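Local coordinates for protein guanine nucleotide exchange factor SRM1 (Saccharomyces cerevisiae, PDB 3OF7) that promotes the exchange of GDP for GTP on the Ran-type GTPases GSP1 and GSP2, binds chromatin, and is required for mRNA and ribosome export from the nucleus, at residues 157-162 against 214-219; 226-231 against 249-254. All coordinates share one frame; numbering follows the deposited sequence.

Contact 1 joins two neighbouring blades of the RCC1-like beta-propeller, and contact 2 lies inside the second of them. In contact 1 the strand 159-164 of one antiparallel sheet packs on strand 215-220 of the next. Contact 2 lies within that second sheet, where strand 225-229 meets the edge strand 252-253. The contacts follow one another along the chain, with centres about 10 Å apart, and join through neighbouring strands: Phe-218 N and Phe-226 O, 2.8 Å apart, probably form a hydrogen bond. Contact 1 lies about 11 Å from the chain's centre and contact 2 about 18 Å, so the step from contact 1 to contact 2 leads from the junction between blades to the outer edge of one blade.

Contact 1 (157-162 against 214-219); sequences DNMSCA and DHILFL
Ile-216 projects from its strand toward Met-159 and Cys-161, and following it outward from CB shows how side chains alone bridge these two strands. At CB the side chain divides. The CG2 branch lies 4.0 Å from Met-159 SD, with the methyl CE of that residue about equally near, and the two side chains cross at about a right angle. Bends at chi2 and chi3 curl the methionine chain, bringing SD and CE to the isoleucine methyl. The other branch of Ile-216 starts with CG1 anti to the backbone N (chi1 -179°) and ends at CD1, which lies 3.6 Å from Cys-161 CB and is also near that residue's SG. This is blade-to-blade packing in the seven-repeat RCC1-like propeller: the strand axes run nearly parallel, 17° apart, and come no closer than 8.9 Å, a gap filled by side chains. His-215 and Leu-217 turn to strand 259-264 of the following blade. Farther along, Cys-161 SG approaches the Phe-218 ring at its edge, 3.9 Å from CE1, a sulfur-aromatic contact. At the loop end the joint becomes polar. Water 1 accepts from Asn-158 N at 3.2 Å and donates to Asp-214 OD1 at 2.8 Å. The same carboxylate oxygen also takes a hydrogen bond from Arg-176 N, giving this buried atom two donors. Asp-157 directs its carboxylate to Lys-213, the residue just before Asp-214, in a salt bridge, and the same two residues share a backbone hydrogen bond.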
loop_
_atom_site.group_PDB
_atom_site.type_symbol
_atom_site.label_atom_id
_atom_site.label_comp_id
_atom_site.label_asym_id
_atom_site.label_seq_id
_atom_site.Cartn_x
_atom_site.Cartn_y
_atom_site.Cartn_z
ATOM N N ASP A 157 5.510 5.987 5.304
ATOM C CA ASP A 157 6.714 5.611 6.044
ATOM C C ASP A 157 6.622 6.078 7.499
ATOM O O ASP A 157 6.936 5.314 8.417
ATOM C CB ASP A 157 7.975 6.187 5.394
ATOM C CG ASP A 157 8.546 5.290 4.311
ATOM O OD1 ASP A 157 7.808 4.462 3.715
ATOM O OD2 ASP A 157 9.751 5.435 4.033
ATOM N N ASN A 158 6.133 7.304 7.696
ATOM C CA ASN A 158 6.235 8.014 8.977
ATOM C C ASN A 158 4.909 8.618 9.494
ATOM O O ASN A 158 4.874 9.202 10.589
ATOM C CB ASN A 158 7.293 9.132 8.851
ATOM C CG ASN A 158 8.642 8.625 8.339
ATOM O OD1 ASN A 158 9.066 8.932 7.207
ATOM N ND2 ASN A 158 9.319 7.846 9.168
ATOM N N MET A 159 3.835 8.494 8.714
ATOM C CA MET A 159 2.525 9.022 9.129
ATOM C C MET A 159 1.406 7.999 9.036
ATOM O O MET A 159 1.516 6.988 8.342
ATOM C CB MET A 159 2.163 10.389 8.490
ATOM C CG MET A 159 1.563 10.421 7.089
ATOM S SD MET A 159 -0.195 10.075 6.740
ATOM C CE MET A 159 -1.124 11.421 7.491
ATOM N N SER A 160 0.337 8.276 9.764
ATOM C CA SER A 160 -0.780 7.367 9.877
ATOM C C SER A 160 -2.060 8.159 9.704
ATOM O O SER A 160 -2.117 9.342 10.058
ATOM C CB SER A 160 -0.760 6.709 11.249
ATOM O OG SER A 160 0.354 5.846 11.371
ATOM N N CYS A 161 -3.077 7.506 9.159
ATOM C CA CYS A 161 -4.340 8.164 8.863
ATOM C C CYS A 161 -5.507 7.203 9.036
ATOM O O CYS A 161 -5.413 6.036 8.664
ATOM C CB CYS A 161 -4.327 8.739 7.447
ATOM S SG CYS A 161 -5.739 9.814 7.080
ATOM N N ALA A 162 -6.592 7.702 9.625
ATOM C CA ALA A 162 -7.829 6.937 9.732
ATOM C C ALA A 162 -8.968 7.760 9.166
ATOM O O ALA A 162 -9.175 8.921 9.570
ATOM C CB ALA A 162 -8.116 6.558 11.191
ATOM N N ASP A 214 6.094 9.646 1.790
ATOM C CA ASP A 214 6.017 10.817 2.672
ATOM C C ASP A 214 4.996 11.844 2.177
ATOM O O ASP A 214 5.192 13.063 2.291
ATOM C CB ASP A 214 7.407 11.442 2.886
ATOM C CG ASP A 214 8.231 10.693 3.925
ATOM O OD1 ASP A 214 7.788 10.582 5.089
ATOM O OD2 ASP A 214 9.344 10.230 3.575
ATOM N N HIS A 215 3.906 11.322 1.628
ATOM C CA HIS A 215 2.746 12.109 1.255
ATOM C C HIS A 215 1.543 11.183 1.319
ATOM O O HIS A 215 1.689 9.954 1.309
ATOM C CB HIS A 215 2.884 12.641 -0.175
ATOM C CG HIS A 215 2.788 11.571 -1.213
ATOM N ND1 HIS A 215 1.606 11.253 -1.851
ATOM C CD2 HIS A 215 3.716 10.713 -1.692
ATOM C CE1 HIS A 215 1.817 10.259 -2.693
ATOM N NE2 HIS A 215 3.090 9.912 -2.615
ATOM N N ILE A 216 0.359 11.775 1.350
ATOM C CA ILE A 216 -0.874 11.014 1.298
ATOM C C ILE A 216 -1.861 11.760 0.394
ATOM O O ILE A 216 -1.886 13.002 0.371
ATOM C CB ILE A 216 -1.425 10.731 2.740
ATOM C CG1 ILE A 216 -2.729 9.907 2.694
ATOM C CG2 ILE A 216 -1.577 12.043 3.539
ATOM C CD1 ILE A 216 -3.179 9.398 4.067
ATOM N N LEU A 217 -2.633 10.994 -0.372
ATOM C CA LEU A 217 -3.693 11.529 -1.225
ATOM C C LEU A 217 -5.051 11.236 -0.590
ATOM O O LEU A 217 -5.204 10.236 0.106
ATOM C CB LEU A 217 -3.636 10.894 -2.610
ATOM C CG LEU A 217 -2.337 10.953 -3.423
ATOM C CD1 LEU A 217 -2.561 10.285 -4.736
ATOM C CD2 LEU A 217 -1.905 12.402 -3.641
ATOM N N PHE A 218 -6.013 12.130 -0.822
ATOM C CA PHE A 218 -7.400 11.965 -0.369
ATOM C C PHE A 218 -8.318 12.176 -1.569
ATOM O O PHE A 218 -8.023 12.993 -2.456
ATOM C CB PHE A 218 -7.795 12.996 0.709
ATOM C CG PHE A 218 -6.897 13.031 1.924
ATOM C CD1 PHE A 218 -7.205 12.284 3.056
ATOM C CD2 PHE A 218 -5.763 13.843 1.950
ATOM C CE1 PHE A 218 -6.395 12.325 4.197
ATOM C CE2 PHE A 218 -4.934 13.885 3.081
ATOM C CZ PHE A 218 -5.251 13.123 4.207
ATOM N N LEU A 219 -9.430 11.441 -1.593
ATOM C CA LEU A 219 -10.465 11.601 -2.617
ATOM C C LEU A 219 -11.781 11.944 -1.927
ATOM O O LEU A 219 -12.115 11.350 -0.896
ATOM C CB LEU A 219 -10.632 10.310 -3.425
ATOM C CG LEU A 219 -11.655 10.269 -4.569
ATOM C CD1 LEU A 219 -11.339 11.299 -5.668
ATOM C CD2 LEU A 219 -11.688 8.856 -5.168
HETATM O O HOH W 1 5.292 10.072 6.289
#

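Contact 2 (226-231 against 249-254); sequences FAWGNG and LDPRPF
Ala-227 and Arg-252 form an antiparallel hydrogen-bonded pair that attaches a short outer strand to a propeller blade. Ala-227 N donates to Arg-252 O at 2.9 Å, approaching from 38° above the carbonyl plane, and Arg-252 N returns a bond to Ala-227 O at 3.0 Å. The strand offers few further donors, because Pro-251 and Pro-253, which flank Arg-252, have no N-H. Carbon donors supplement the ladder: Pro-251 CA approaches Ala-227 O at 3.3 Å, and Phe-226 CA makes a similar CA-H...O contact with Arg-252 O. Water 2 can donate to Ala-227 O (2.8 Å) and to Asp-250 O (2.7 Å), but other acceptors compete for its two protons, so both bonds need not be made at once. On the outer strand, Asp-250 OD1 receives Arg-252 NH2 at 3.2 Å on its syn lone pair, almost exactly in the guanidinium plane. This salt bridge is accompanied by weak bonds from NE, and Gln-186 NE2 also donates to OD1. Trp-228 NE1 makes a weak, bent bond to Leu-249 O at 3.4 Å. Beside that bond Leu-249 CD1 packs on the backbone of Gly-229. With CG anti to the backbone N (chi1 179°), the indole is carried beside Pro-251, whose CD sits over the face of the five-membered ring in a CH-pi contact, 3.9 Å from the centroid.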
loop_
_atom_site.group_PDB
_atom_site.type_symbol
_atom_site.label_atom_id
_atom_site.label_comp_id
_atom_site.label_asym_id
_atom_site.label_seq_id
_atom_site.Cartn_x
_atom_site.Cartn_y
_atom_site.Cartn_z
ATOM N N PHE A 226 -6.923 15.507 -3.212
ATOM C CA PHE A 226 -6.119 16.377 -2.373
ATOM C C PHE A 226 -4.828 15.665 -2.039
ATOM O O PHE A 226 -4.813 14.440 -1.898
ATOM C CB PHE A 226 -6.860 16.700 -1.077
ATOM C CG PHE A 226 -8.192 17.348 -1.303
ATOM C CD1 PHE A 226 -9.308 16.581 -1.617
ATOM C CD2 PHE A 226 -8.318 18.731 -1.252
ATOM C CE1 PHE A 226 -10.545 17.186 -1.847
ATOM C CE2 PHE A 226 -9.551 19.345 -1.482
ATOM C CZ PHE A 226 -10.662 18.572 -1.775
ATOM N N ALA A 227 -3.756 16.432 -1.904
ATOM C CA ALA A 227 -2.462 15.855 -1.545
ATOM C C ALA A 227 -1.866 16.606 -0.361
ATOM O O ALA A 227 -2.131 17.805 -0.172
ATOM C CB ALA A 227 -1.532 15.860 -2.745
ATOM N N TRP A 228 -1.086 15.891 0.448
ATOM C CA TRP A 228 -0.513 16.420 1.681
ATOM C C TRP A 228 0.815 15.718 1.974
ATOM O O TRP A 228 0.888 14.483 1.960
ATOM C CB TRP A 228 -1.510 16.199 2.826
ATOM C CG TRP A 228 -1.121 16.659 4.223
ATOM C CD1 TRP A 228 -0.291 17.699 4.572
ATOM C CD2 TRP A 228 -1.620 16.118 5.452
ATOM N NE1 TRP A 228 -0.226 17.812 5.949
ATOM C CE2 TRP A 228 -1.034 16.856 6.510
ATOM C CE3 TRP A 228 -2.496 15.065 5.764
ATOM C CZ2 TRP A 228 -1.295 16.573 7.857
ATOM C CZ3 TRP A 228 -2.762 14.791 7.104
ATOM C CH2 TRP A 228 -2.156 15.534 8.135
ATOM N N GLY A 229 1.857 16.508 2.238
ATOM C CA GLY A 229 3.144 15.969 2.680
ATOM C C GLY A 229 4.314 16.512 1.885
ATOM O O GLY A 229 4.259 17.638 1.371
ATOM N N ASN A 230 5.378 15.716 1.779
ATOM C CA ASN A 230 6.533 16.104 0.972
ATOM C C ASN A 230 6.170 16.225 -0.506
ATOM O O ASN A 230 5.305 15.503 -0.997
ATOM C CB ASN A 230 7.688 15.117 1.166
ATOM C CG ASN A 230 9.008 15.641 0.597
ATOM O OD1 ASN A 230 9.305 16.830 0.691
ATOM N ND2 ASN A 230 9.800 14.748 0.007
ATOM N N GLY A 231 6.819 17.155 -1.208
ATOM C CA GLY A 231 6.488 17.426 -2.598
ATOM C C GLY A 231 7.673 17.517 -3.538
ATOM O O GLY A 231 7.535 17.994 -4.664
ATOM N N LEU A 249 1.831 23.044 3.913
ATOM C CA LEU A 249 1.821 21.645 4.362
ATOM C C LEU A 249 0.468 21.283 4.992
ATOM O O LEU A 249 0.351 21.111 6.210
ATOM C CB LEU A 249 2.996 21.363 5.315
ATOM C CG LEU A 249 3.268 19.921 5.773
ATOM C CD1 LEU A 249 3.695 19.044 4.587
ATOM C CD2 LEU A 249 4.336 19.894 6.849
ATOM N N ASP A 250 -0.543 21.196 4.134
ATOM C CA ASP A 250 -1.901 20.772 4.506
ATOM C C ASP A 250 -2.604 20.282 3.242
ATOM O O ASP A 250 -2.222 20.681 2.135
ATOM C CB ASP A 250 -2.694 21.904 5.186
ATOM C CG ASP A 250 -2.804 23.144 4.326
ATOM O OD1 ASP A 250 -1.872 23.969 4.361
ATOM O OD2 ASP A 250 -3.820 23.291 3.616
ATOM N N PRO A 251 -3.632 19.414 3.382
ATOM C CA PRO A 251 -4.196 18.802 2.169
ATOM C C PRO A 251 -4.800 19.838 1.229
ATOM O O PRO A 251 -5.596 20.666 1.662
ATOM C CB PRO A 251 -5.282 17.852 2.715
ATOM C CG PRO A 251 -4.850 17.560 4.118
ATOM C CD PRO A 251 -4.244 18.864 4.603
ATOM N N ARG A 252 -4.404 19.781 -0.040
ATOM C CA ARG A 252 -4.793 20.773 -1.034
ATOM C C ARG A 252 -5.054 20.120 -2.380
ATOM O O ARG A 252 -4.340 19.188 -2.763
ATOM C CB ARG A 252 -3.689 21.832 -1.183
ATOM C CG ARG A 252 -3.616 22.816 -0.027
ATOM C CD ARG A 252 -2.334 23.631 -0.069
ATOM N NE ARG A 252 -2.178 24.433 1.138
ATOM C CZ ARG A 252 -2.113 25.760 1.162
ATOM N NH1 ARG A 252 -2.169 26.453 0.032
ATOM N NH2 ARG A 252 -1.972 26.388 2.319
ATOM N N PRO A 253 -6.063 20.621 -3.118
ATOM C CA PRO A 253 -6.303 20.123 -4.461
ATOM C C PRO A 253 -5.264 20.690 -5.425
ATOM O O PRO A 253 -4.441 21.515 -5.035
ATOM C CB PRO A 253 -7.711 20.644 -4.783
ATOM C CG PRO A 253 -7.810 21.925 -4.006
ATOM C CD PRO A 253 -6.954 21.753 -2.779
ATOM N N PHE A 254 -5.292 20.229 -6.663
ATOM C CA PHE A 254 -4.296 20.621 -7.648
ATOM C C PHE A 254 -4.880 20.491 -9.045
ATOM O O PHE A 254 -4.174 20.183 -10.011
ATOM C CB PHE A 254 -2.991 19.809 -7.475
ATOM C CG PHE A 254 -3.203 18.322 -7.337
ATOM C CD1 PHE A 254 -3.113 17.490 -8.448
ATOM C CD2 PHE A 254 -3.480 17.755 -6.096
ATOM C CE1 PHE A 254 -3.304 16.107 -8.331
ATOM C CE2 PHE A 254 -3.677 16.374 -5.969
ATOM C CZ PHE A 254 -3.589 15.554 -7.096
HETATM O O HOH W 2 -0.519 20.086 0.186
#